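Local coordinates for protein DOA1 (Saccharomyces cerevisiae, PDB 3ODT) that probably binds ubiquitin through its WD40 beta-propeller domain and helps regulate the turnover of F-box proteins, at residues D114-S119 / A148-F153; L134-Q139 / N156-A161. All coordinates share one frame; numbering follows the deposited sequence.

How the contacts relate
Both contacts join the same two adjacent blades of the propeller. In contact 1, strand 116-121 of one blade meets strand 145-150 of the next. Contact 2 lies beside it, with strand 133-139 of the first blade facing strand 157-162 of the second. The centres are about 8 Å apart. Strands 145-150 and 157-162 are antiparallel neighbours: Lys149 O lies 2.8 Å from Leu159 N and Val151 N 2.8 Å from Lys157 O, both probable hydrogen bonds. Ile118 of contact 1 also touches Phe158 of contact 2, which links the two patches. None of the four segments contributes Asp20, Ser285 or Asn287, the residues of the calcium site.

Contact 1 (D114-S119 / A148-F153); sequences DGVVIS and AKVVSF
Two successive WD40 blades meet here face to face, with Ile118 and Val116 of one set against Ala148 and Val150 of the next. The short strands run nearly antiparallel, at 159°, with axes 6.2 Å apart. They belong to different sheets, so side chains make the join. Ile118 carries the largest share. Its CG1 lies 3.6 Å from Ala148 CB, and CD1 reaches the same methyl. CG1 is anti to the backbone N (chi1 -171°), which leaves CG2 between the N and the carbonyl carbon. That branch sits 3.6 Å from Ala148 O and 3.9 Å from Val150 CG2. Ala148 O is buried by the contact and has no hydrogen-bond partner in the structure. Val150 CG2 also meets Val116 CG1 at 4.0 Å, so one methyl serves both residues of the opposing strand. An alanine in place of Ile118 would probably open a gap beside Ala148 CB and Val150 CG2, leaving both without the isoleucine branches they touch.

Toward the exposed end, Asp114 and Phe153 cross at about a right angle. Asp114 CB lies over one face of the Phe153 ring, 4.0 Å from its centroid, in a CH-pi contact. Asp114 OD2 comes 3.4 Å from Phe153 CD2, with the carboxylate plane turned 48° from the ring. Val116 CG2 approaches Phe153 CB.

Asp114 and Gly115 form the tight turn that leads into strand 116-121. At the other end, Ser119 turns its side chain away from this interface. Its OG hydrogen-bonds His103 and Trp129 in the serine, histidine and tryptophan network of WD40 repeats. Apolar packing between the faces of neighbouring four-stranded blades is characteristic of the beta-propeller.

Contact 2 (L134-Q139 / N156-A161); sequences LVYNLQ and NKFLTA
Strands 134-139 and 157-161 run in broadly the same direction, crossing at -39° with axes 10.0 Å apart, and Tyr136 and Leu138 reach across to Asn156, Phe158 and Thr160. At this spacing only side chains bridge the interval. Tyr136 and Phe158 form the aromatic part. Their ring centroids are 5.9 Å apart and the planes are inclined by 50°, an oblique pair. Between the rings the closest atoms are Tyr136 CD2 and Phe158 CE2, 3.7 Å apart. Phe158 CG stands anti to the carbonyl carbon (chi1 -46°). Asn156 C lies over one face of the Phe158 ring, offset toward the rim. Tyr136 has Val135 CG1 over the centre of one of its faces, 3.5 Å above the plane.

Asn156 and Tyr136 cross at about a right angle. Asn156 OD1 is at the edge of the tyrosine ring, near the plane. Its ND2 lies 3.3 Å from Tyr136 OH, but the angle is poor and this is not a hydrogen bond. Asn156 OD1 takes a weak hydrogen bond from Lys130 NZ.

Deeper in, the CD1 branch of Leu138 makes the contact. It rests 3.9 Å from Phe158 CB and 4.1 Å from Thr160 CG2, so a single methyl spans two residues of the facing strand. Thr160 uses its methyl for this contact. Its OG1 is hydrogen-bonded to His141 and Trp170, as in the structural network of WD40 blades.

The contact is thus packing between the outermost strand of one blade and the second strand of the next. Strand 125-130 flanks it, with Ala126 touching Thr160, while Trp170 of strand 167-171 packs on Leu138.

Contact 1 (D114-S119 / A148-F153)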
loop_
_atom_site.group_PDB
_atom_site.type_symbol
_atom_site.label_atom_id
_atom_site.label_comp_id
_atom_site.label_asym_id
_atom_site.label_seq_id
_atom_site.Cartn_x
_atom_site.Cartn_y
_atom_site.Cartn_z
ATOM N N ASP A 114 14.282 -2.935 4.227
ATOM C CA ASP A 114 15.712 -3.139 4.401
ATOM C C ASP A 114 16.491 -1.843 4.160
ATOM O O ASP A 114 17.497 -1.842 3.454
ATOM C CB ASP A 114 16.193 -4.231 3.441
ATOM C CG ASP A 114 15.527 -5.588 3.711
ATOM O OD1 ASP A 114 15.500 -6.011 4.886
ATOM O OD2 ASP A 114 15.034 -6.224 2.745
ATOM N N GLY A 115 16.001 -0.736 4.721
ATOM C CA GLY A 115 16.691 0.544 4.629
ATOM C C GLY A 115 16.406 1.332 3.368
ATOM O O GLY A 115 16.902 2.454 3.212
ATOM N N VAL A 116 15.596 0.760 2.480
ATOM C CA VAL A 116 15.295 1.376 1.192
ATOM C C VAL A 116 13.873 1.901 1.176
ATOM O O VAL A 116 12.956 1.192 1.542
ATOM C CB VAL A 116 15.471 0.368 0.021
ATOM C CG1 VAL A 116 15.177 1.058 -1.316
ATOM C CG2 VAL A 116 16.868 -0.200 0.045
ATOM N N VAL A 117 13.704 3.151 0.765
ATOM C CA VAL A 117 12.377 3.685 0.510
ATOM C C VAL A 117 12.173 3.667 -0.998
ATOM O O VAL A 117 13.052 4.072 -1.768
ATOM C CB VAL A 117 12.234 5.135 1.004
ATOM C CG1 VAL A 117 10.830 5.676 0.728
ATOM C CG2 VAL A 117 12.541 5.194 2.481
ATOM N N ILE A 118 11.018 3.192 -1.448
ATOM C CA ILE A 118 10.692 3.295 -2.858
ATOM C C ILE A 118 9.321 3.923 -3.017
ATOM O O ILE A 118 8.360 3.535 -2.341
ATOM C CB ILE A 118 10.850 1.943 -3.615
ATOM C CG1 ILE A 118 10.708 2.149 -5.127
ATOM C CG2 ILE A 118 9.912 0.887 -3.083
ATOM C CD1 ILE A 118 11.033 0.911 -5.950
ATOM N N SER A 119 9.249 4.919 -3.905
ATOM C CA SER A 119 8.049 5.723 -4.085
ATOM C C SER A 119 7.586 5.649 -5.545
ATOM O O SER A 119 8.404 5.536 -6.480
ATOM C CB SER A 119 8.319 7.182 -3.697
ATOM O OG SER A 119 9.441 7.672 -4.417
ATOM N N ALA A 148 5.274 0.790 -6.614
ATOM C CA ALA A 148 6.681 0.451 -6.730
ATOM C C ALA A 148 7.065 -0.329 -5.478
ATOM O O ALA A 148 6.686 0.028 -4.337
ATOM C CB ALA A 148 7.568 1.722 -6.877
ATOM N N LYS A 149 7.806 -1.402 -5.694
ATOM C CA LYS A 149 8.217 -2.308 -4.623
ATOM C C LYS A 149 9.654 -2.746 -4.807
ATOM O O LYS A 149 10.149 -2.868 -5.942
ATOM C CB LYS A 149 7.331 -3.542 -4.609
ATOM C CG LYS A 149 5.888 -3.297 -4.232
ATOM C CD LYS A 149 5.733 -2.822 -2.800
ATOM C CE LYS A 149 4.351 -3.158 -2.229
ATOM N NZ LYS A 149 3.287 -2.227 -2.646
ATOM N N VAL A 150 10.309 -2.997 -3.692
ATOM C CA VAL A 150 11.622 -3.581 -3.711
ATOM C C VAL A 150 11.480 -5.102 -3.921
ATOM O O VAL A 150 10.752 -5.779 -3.196
ATOM C CB VAL A 150 12.350 -3.318 -2.374
ATOM C CG1 VAL A 150 13.683 -4.085 -2.340
ATOM C CG2 VAL A 150 12.581 -1.825 -2.181
ATOM N N VAL A 151 12.170 -5.627 -4.919
ATOM C CA VAL A 151 12.249 -7.072 -5.123
ATOM C C VAL A 151 13.409 -7.635 -4.295
ATOM O O VAL A 151 13.247 -8.586 -3.532
ATOM C CB VAL A 151 12.433 -7.379 -6.605
ATOM C CG1 VAL A 151 12.695 -8.877 -6.815
ATOM C CG2 VAL A 151 11.185 -6.940 -7.380
ATOM N N SER A 152 14.577 -7.024 -4.437
ATOM C CA SER A 152 15.776 -7.434 -3.709
ATOM C C SER A 152 16.653 -6.217 -3.402
ATOM O O SER A 152 17.175 -5.571 -4.325
ATOM C CB SER A 152 16.577 -8.436 -4.531
ATOM O OG SER A 152 17.845 -8.635 -3.939
ATOM N N PHE A 153 16.830 -5.904 -2.114
ATOM C CA PHE A 153 17.661 -4.754 -1.749
ATOM C C PHE A 153 19.116 -5.025 -2.133
ATOM O O PHE A 153 19.828 -4.118 -2.543
ATOM C CB PHE A 153 17.531 -4.368 -0.252
ATOM C CG PHE A 153 18.459 -5.118 0.651
ATOM C CD1 PHE A 153 19.712 -4.610 0.956
ATOM C CD2 PHE A 153 18.093 -6.350 1.166
ATOM C CE1 PHE A 153 20.573 -5.300 1.765
ATOM C CE2 PHE A 153 18.956 -7.058 1.997
ATOM C CZ PHE A 153 20.196 -6.536 2.296
#

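Contact 2 (L134-Q139 / N156-A161)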
loop_
_atom_site.group_PDB
_atom_site.type_symbol
_atom_site.label_atom_id
_atom_site.label_comp_id
_atom_site.label_asym_id
_atom_site.label_seq_id
_atom_site.Cartn_x
_atom_site.Cartn_y
_atom_site.Cartn_z
ATOM N N LEU A 134 18.265 10.454 -2.868
ATOM C CA LEU A 134 17.832 9.757 -4.082
ATOM C C LEU A 134 18.986 8.980 -4.665
ATOM O O LEU A 134 20.010 9.571 -5.008
ATOM C CB LEU A 134 17.322 10.751 -5.126
ATOM C CG LEU A 134 16.848 10.102 -6.409
ATOM C CD1 LEU A 134 15.678 9.156 -6.159
ATOM C CD2 LEU A 134 16.411 11.224 -7.365
ATOM N N VAL A 135 18.822 7.662 -4.771
ATOM C CA VAL A 135 19.843 6.799 -5.326
ATOM C C VAL A 135 19.558 6.410 -6.781
ATOM O O VAL A 135 20.463 6.433 -7.635
ATOM C CB VAL A 135 19.993 5.540 -4.492
ATOM C CG1 VAL A 135 21.012 4.599 -5.140
ATOM C CG2 VAL A 135 20.417 5.902 -3.075
ATOM N N TYR A 136 18.316 5.995 -7.056
ATOM C CA TYR A 136 17.900 5.690 -8.426
ATOM C C TYR A 136 16.590 6.374 -8.781
ATOM O O TYR A 136 15.594 6.291 -8.043
ATOM C CB TYR A 136 17.739 4.181 -8.647
ATOM C CG TYR A 136 18.922 3.342 -8.224
ATOM C CD1 TYR A 136 20.131 3.432 -8.872
ATOM C CD2 TYR A 136 18.797 2.411 -7.222
ATOM C CE1 TYR A 136 21.199 2.658 -8.503
ATOM C CE2 TYR A 136 19.861 1.617 -6.845
ATOM C CZ TYR A 136 21.053 1.752 -7.487
ATOM O OH TYR A 136 22.119 0.986 -7.115
ATOM N N ASN A 137 16.588 6.996 -9.960
ATOM C CA ASN A 137 15.388 7.491 -10.605
ATOM C C ASN A 137 14.957 6.467 -11.668
ATOM O O ASN A 137 15.680 6.236 -12.646
ATOM C CB ASN A 137 15.675 8.835 -11.266
ATOM C CG ASN A 137 14.454 9.423 -11.909
ATOM O OD1 ASN A 137 13.349 9.248 -11.419
ATOM N ND2 ASN A 137 14.645 10.092 -13.034
ATOM N N LEU A 138 13.809 5.847 -11.469
ATOM C CA LEU A 138 13.302 4.822 -12.372
ATOM C C LEU A 138 12.341 5.470 -13.360
ATOM O O LEU A 138 11.147 5.597 -13.106
ATOM C CB LEU A 138 12.587 3.730 -11.580
ATOM C CG LEU A 138 13.332 3.125 -10.375
ATOM C CD1 LEU A 138 12.624 1.900 -9.822
ATOM C CD2 LEU A 138 14.768 2.764 -10.703
ATOM N N GLN A 139 12.913 5.882 -14.479
ATOM C CA GLN A 139 12.255 6.654 -15.511
ATOM C C GLN A 139 12.197 5.804 -16.793
ATOM O O GLN A 139 13.233 5.489 -17.389
ATOM C CB GLN A 139 13.042 7.966 -15.732
ATOM C CG GLN A 139 12.312 9.043 -16.563
ATOM C CD GLN A 139 12.946 10.442 -16.416
ATOM O OE1 GLN A 139 12.948 11.028 -15.324
ATOM N NE2 GLN A 139 13.471 10.982 -17.518
ATOM N N ASN A 156 19.583 -4.714 -5.916
ATOM C CA ASN A 156 18.984 -3.481 -6.406
ATOM C C ASN A 156 17.956 -3.755 -7.469
ATOM O O ASN A 156 17.974 -3.134 -8.534
ATOM C CB ASN A 156 20.062 -2.536 -6.936
ATOM C CG ASN A 156 21.002 -2.107 -5.858
ATOM O OD1 ASN A 156 20.578 -1.721 -4.783
ATOM N ND2 ASN A 156 22.294 -2.186 -6.129
ATOM N N LYS A 157 17.036 -4.673 -7.189
ATOM C CA LYS A 157 15.954 -4.960 -8.130
ATOM C C LYS A 157 14.641 -4.447 -7.590
ATOM O O LYS A 157 14.332 -4.637 -6.415
ATOM C CB LYS A 157 15.866 -6.469 -8.403
ATOM C CG LYS A 157 16.965 -6.959 -9.313
ATOM C CD LYS A 157 16.848 -8.467 -9.605
ATOM C CE LYS A 157 17.803 -8.876 -10.713
ATOM N NZ LYS A 157 17.762 -10.339 -10.961
ATOM N N PHE A 158 13.894 -3.788 -8.457
ATOM C CA PHE A 158 12.682 -3.078 -8.098
ATOM C C PHE A 158 11.608 -3.435 -9.104
ATOM O O PHE A 158 11.903 -3.806 -10.260
ATOM C CB PHE A 158 12.924 -1.566 -8.100
ATOM C CG PHE A 158 14.196 -1.185 -7.380
ATOM C CD1 PHE A 158 14.282 -1.342 -6.024
ATOM C CD2 PHE A 158 15.316 -0.752 -8.073
ATOM C CE1 PHE A 158 15.444 -1.041 -5.351
ATOM C CE2 PHE A 158 16.480 -0.473 -7.412
ATOM C CZ PHE A 158 16.542 -0.604 -6.042
ATOM N N LEU A 159 10.364 -3.289 -8.691
ATOM C CA LEU A 159 9.212 -3.604 -9.539
ATOM C C LEU A 159 8.225 -2.434 -9.500
ATOM O O LEU A 159 7.928 -1.908 -8.437
ATOM C CB LEU A 159 8.525 -4.863 -9.027
ATOM C CG LEU A 159 7.608 -5.594 -10.001
ATOM C CD1 LEU A 159 8.372 -6.237 -11.159
ATOM C CD2 LEU A 159 6.812 -6.653 -9.235
ATOM N N THR A 160 7.752 -2.013 -10.665
ATOM C CA THR A 160 6.838 -0.894 -10.770
ATOM C C THR A 160 5.605 -1.288 -11.581
ATOM O O THR A 160 5.678 -2.136 -12.494
ATOM C CB THR A 160 7.543 0.310 -11.457
ATOM O OG1 THR A 160 8.058 -0.099 -12.732
ATOM C CG2 THR A 160 8.705 0.838 -10.578
ATOM N N ALA A 161 4.501 -0.625 -11.277
ATOM C CA ALA A 161 3.210 -0.832 -11.905
ATOM C C ALA A 161 2.693 0.498 -12.400
ATOM O O ALA A 161 2.729 1.504 -11.667
ATOM C CB ALA A 161 2.230 -1.365 -10.888
#